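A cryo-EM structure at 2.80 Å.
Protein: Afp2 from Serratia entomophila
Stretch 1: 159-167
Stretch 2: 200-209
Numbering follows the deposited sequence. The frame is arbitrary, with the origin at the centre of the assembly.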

# COMPACT_ATOMS: atom_id res chain seq x y z
N PHE C 159 85.14 52.71 -0.81
CA PHE C 159 84.84 54.02 -0.21
C PHE C 159 86.08 54.77 0.27
O PHE C 159 86.37 54.74 1.46
CB PHE C 159 83.83 53.89 0.93
CG PHE C 159 82.50 53.39 0.49
CD1 PHE C 159 81.60 54.24 -0.13
CD2 PHE C 159 82.14 52.07 0.68
CE1 PHE C 159 80.37 53.78 -0.55
CE2 PHE C 159 80.92 51.61 0.27
CZ PHE C 159 80.03 52.46 -0.35
N TYR C 160 86.86 55.36 -0.65
CA TYR C 160 88.20 55.86 -0.32
C TYR C 160 88.27 56.96 0.74
O TYR C 160 88.89 56.71 1.79
CB TYR C 160 88.92 56.27 -1.61
CG TYR C 160 90.10 57.20 -1.41
CD1 TYR C 160 91.26 56.78 -0.80
CD2 TYR C 160 90.03 58.51 -1.87
CE1 TYR C 160 92.32 57.65 -0.62
CE2 TYR C 160 91.09 59.38 -1.71
CZ TYR C 160 92.23 58.94 -1.08
OH TYR C 160 93.28 59.80 -0.92
N PRO C 161 87.73 58.18 0.55
CA PRO C 161 88.25 59.32 1.34
C PRO C 161 87.87 59.32 2.82
O PRO C 161 86.70 59.24 3.19
CB PRO C 161 87.60 60.54 0.66
CG PRO C 161 87.05 60.04 -0.62
CD PRO C 161 86.65 58.64 -0.32
N TRP C 162 88.90 59.41 3.65
CA TRP C 162 88.74 59.35 5.10
C TRP C 162 88.07 60.61 5.64
O TRP C 162 88.06 61.66 5.00
CB TRP C 162 90.11 59.16 5.75
CG TRP C 162 90.62 57.76 5.65
CD1 TRP C 162 91.14 57.17 4.55
CD2 TRP C 162 90.78 56.83 6.72
NE1 TRP C 162 91.54 55.89 4.84
CE2 TRP C 162 91.34 55.66 6.18
CE3 TRP C 162 90.47 56.86 8.08
CZ2 TRP C 162 91.60 54.54 6.95
CZ3 TRP C 162 90.74 55.74 8.85
CH2 TRP C 162 91.30 54.59 8.28
N GLY C 163 87.49 60.48 6.83
CA GLY C 163 86.79 61.59 7.44
C GLY C 163 87.63 62.35 8.45
O GLY C 163 88.67 61.88 8.92
N THR C 164 87.18 63.56 8.76
CA THR C 164 87.86 64.44 9.71
C THR C 164 86.85 65.09 10.66
O THR C 164 86.72 66.32 10.70
CB THR C 164 88.75 65.46 8.99
OG1 THR C 164 89.28 66.41 9.92
CG2 THR C 164 88.07 66.15 7.80
N LEU C 165 86.13 64.23 11.40
CA LEU C 165 85.02 64.54 12.32
C LEU C 165 85.26 65.77 13.18
O LEU C 165 86.40 66.05 13.58
CB LEU C 165 84.79 63.33 13.23
CG LEU C 165 83.64 63.21 14.21
CD1 LEU C 165 82.32 63.07 13.48
CD2 LEU C 165 83.86 62.03 15.14
N ALA C 166 84.17 66.49 13.48
CA ALA C 166 84.22 67.86 14.00
C ALA C 166 84.92 68.00 15.35
O ALA C 166 85.25 69.12 15.74
CB ALA C 166 82.81 68.43 14.09
N SER C 167 85.14 66.91 16.07
CA SER C 167 85.98 66.94 17.26
C SER C 167 87.46 66.76 16.93
O SER C 167 88.27 66.60 17.85
CB SER C 167 85.54 65.85 18.25
OG SER C 167 85.79 64.56 17.72
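Stretch 2 200-209: NGVTPAFAVS

Two backbone hydrogen bonds fix stretch 2 against stretch 1. In the shorter, Ala205 N donates to Trp162 O at 2.8 Å, with an N-H...acceptor angle of 157°; in the other, Thr164 N donates to Thr203 O at 3.0 Å and 146°. The two bonds run in opposite senses and flank Gly163 and Pro204, whose CA atoms lie 4.6 Å apart, which is the pattern of a single beta bridge. A CA-H...O contact from Gly163 CA to Thr203 O (3.4 Å, angle at H 133°) adds to the same acceptor.

The bridge does not grow into a sheet: neither stretch forms a regular helix or strand, although Val202, Thr203 and Pro204 have extended phi/psi values of -131/149, -129/150 and -70/148. The end-to-end directions, CA 160 to 166 against CA 201 to 208, are 141° apart, so the chains run roughly antiparallel. The register agrees, for Leu165 and Val202 also bring their CA atoms to 4.6 Å. Gly163 leaves room here, since an ideal CB on it would lie 2.9 Å from Val202 CG2, a clash.

Around this bridge, carbon-to-oxygen approaches mix with apolar packing. Beyond Val202, Leu165 CB points away from stretch 2, yet its chi1 t, chi2 p rotamer brings the end of the side chain back, placing Leu165 CD1 3.3 Å from Gly201 O and 4.4 Å from Val202 CB. Gly201 itself has a positive phi of 82°, which favours glycine. Thr164 CG2 lies 3.3 Å from Thr203 OG1 and 3.6 Å from Pro204 O. At the other end, Phe206 CB points toward stretch 1, and Tyr160 OH meets the Phe206 ring at its edge, 3.5 Å from Phe206 CD2. Pro161 CG packs against Val208 CG2 at 4.3 Å. Together the two stretches bury 515 Å², both sides summed.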

# COMPACT_ATOMS: atom_id res chain seq x y z
N ASN C 200 75.86 63.57 8.26
CA ASN C 200 76.05 64.83 8.96
C ASN C 200 77.14 64.70 10.01
O ASN C 200 77.42 63.61 10.52
CB ASN C 200 74.75 65.28 9.64
CG ASN C 200 73.72 65.75 8.65
OD1 ASN C 200 74.03 66.45 7.69
ND2 ASN C 200 72.47 65.35 8.87
N GLY C 201 77.76 65.83 10.33
CA GLY C 201 78.77 65.89 11.36
C GLY C 201 80.16 65.48 10.94
O GLY C 201 81.08 65.58 11.75
N VAL C 202 80.35 65.06 9.69
CA VAL C 202 81.64 64.62 9.21
C VAL C 202 81.91 65.32 7.89
O VAL C 202 80.99 65.70 7.17
CB VAL C 202 81.69 63.07 9.08
CG1 VAL C 202 80.80 62.56 7.96
CG2 VAL C 202 83.12 62.55 8.94
N THR C 203 83.19 65.59 7.61
CA THR C 203 83.63 66.17 6.36
C THR C 203 84.75 65.30 5.81
O THR C 203 85.45 64.64 6.59
CB THR C 203 84.12 67.62 6.54
OG1 THR C 203 85.16 67.66 7.52
CG2 THR C 203 82.99 68.54 6.97
N PRO C 204 84.92 65.24 4.49
CA PRO C 204 86.05 64.48 3.95
C PRO C 204 87.36 65.18 4.22
O PRO C 204 87.44 66.41 4.28
CB PRO C 204 85.74 64.42 2.45
CG PRO C 204 84.86 65.57 2.20
CD PRO C 204 84.03 65.73 3.43
N ALA C 205 88.41 64.37 4.40
CA ALA C 205 89.73 64.92 4.66
C ALA C 205 90.32 65.58 3.42
O ALA C 205 91.07 66.55 3.53
CB ALA C 205 90.67 63.83 5.17
N PHE C 206 89.98 65.07 2.24
CA PHE C 206 90.53 65.53 0.98
C PHE C 206 89.39 65.99 0.08
O PHE C 206 88.23 65.63 0.27
CB PHE C 206 91.32 64.42 0.30
CG PHE C 206 92.53 63.98 1.06
CD1 PHE C 206 93.23 64.87 1.86
CD2 PHE C 206 92.93 62.66 1.04
CE1 PHE C 206 94.34 64.46 2.58
CE2 PHE C 206 94.02 62.24 1.76
CZ PHE C 206 94.73 63.15 2.53
N ALA C 207 89.74 66.80 -0.91
CA ALA C 207 88.80 67.24 -1.94
C ALA C 207 89.09 66.46 -3.21
O ALA C 207 90.23 66.40 -3.66
CB ALA C 207 88.91 68.74 -2.18
N VAL C 208 88.05 65.86 -3.78
CA VAL C 208 88.18 64.99 -4.94
C VAL C 208 87.44 65.63 -6.11
O VAL C 208 86.28 66.02 -5.97
CB VAL C 208 87.64 63.58 -4.65
CG1 VAL C 208 87.74 62.73 -5.88
CG2 VAL C 208 88.40 62.95 -3.50
N SER C 209 88.12 65.73 -7.25
CA SER C 209 87.51 66.27 -8.45
C SER C 209 86.84 65.15 -9.25
O SER C 209 86.94 63.97 -8.92
CB SER C 209 88.57 66.98 -9.30
OG SER C 209 89.53 66.06 -9.77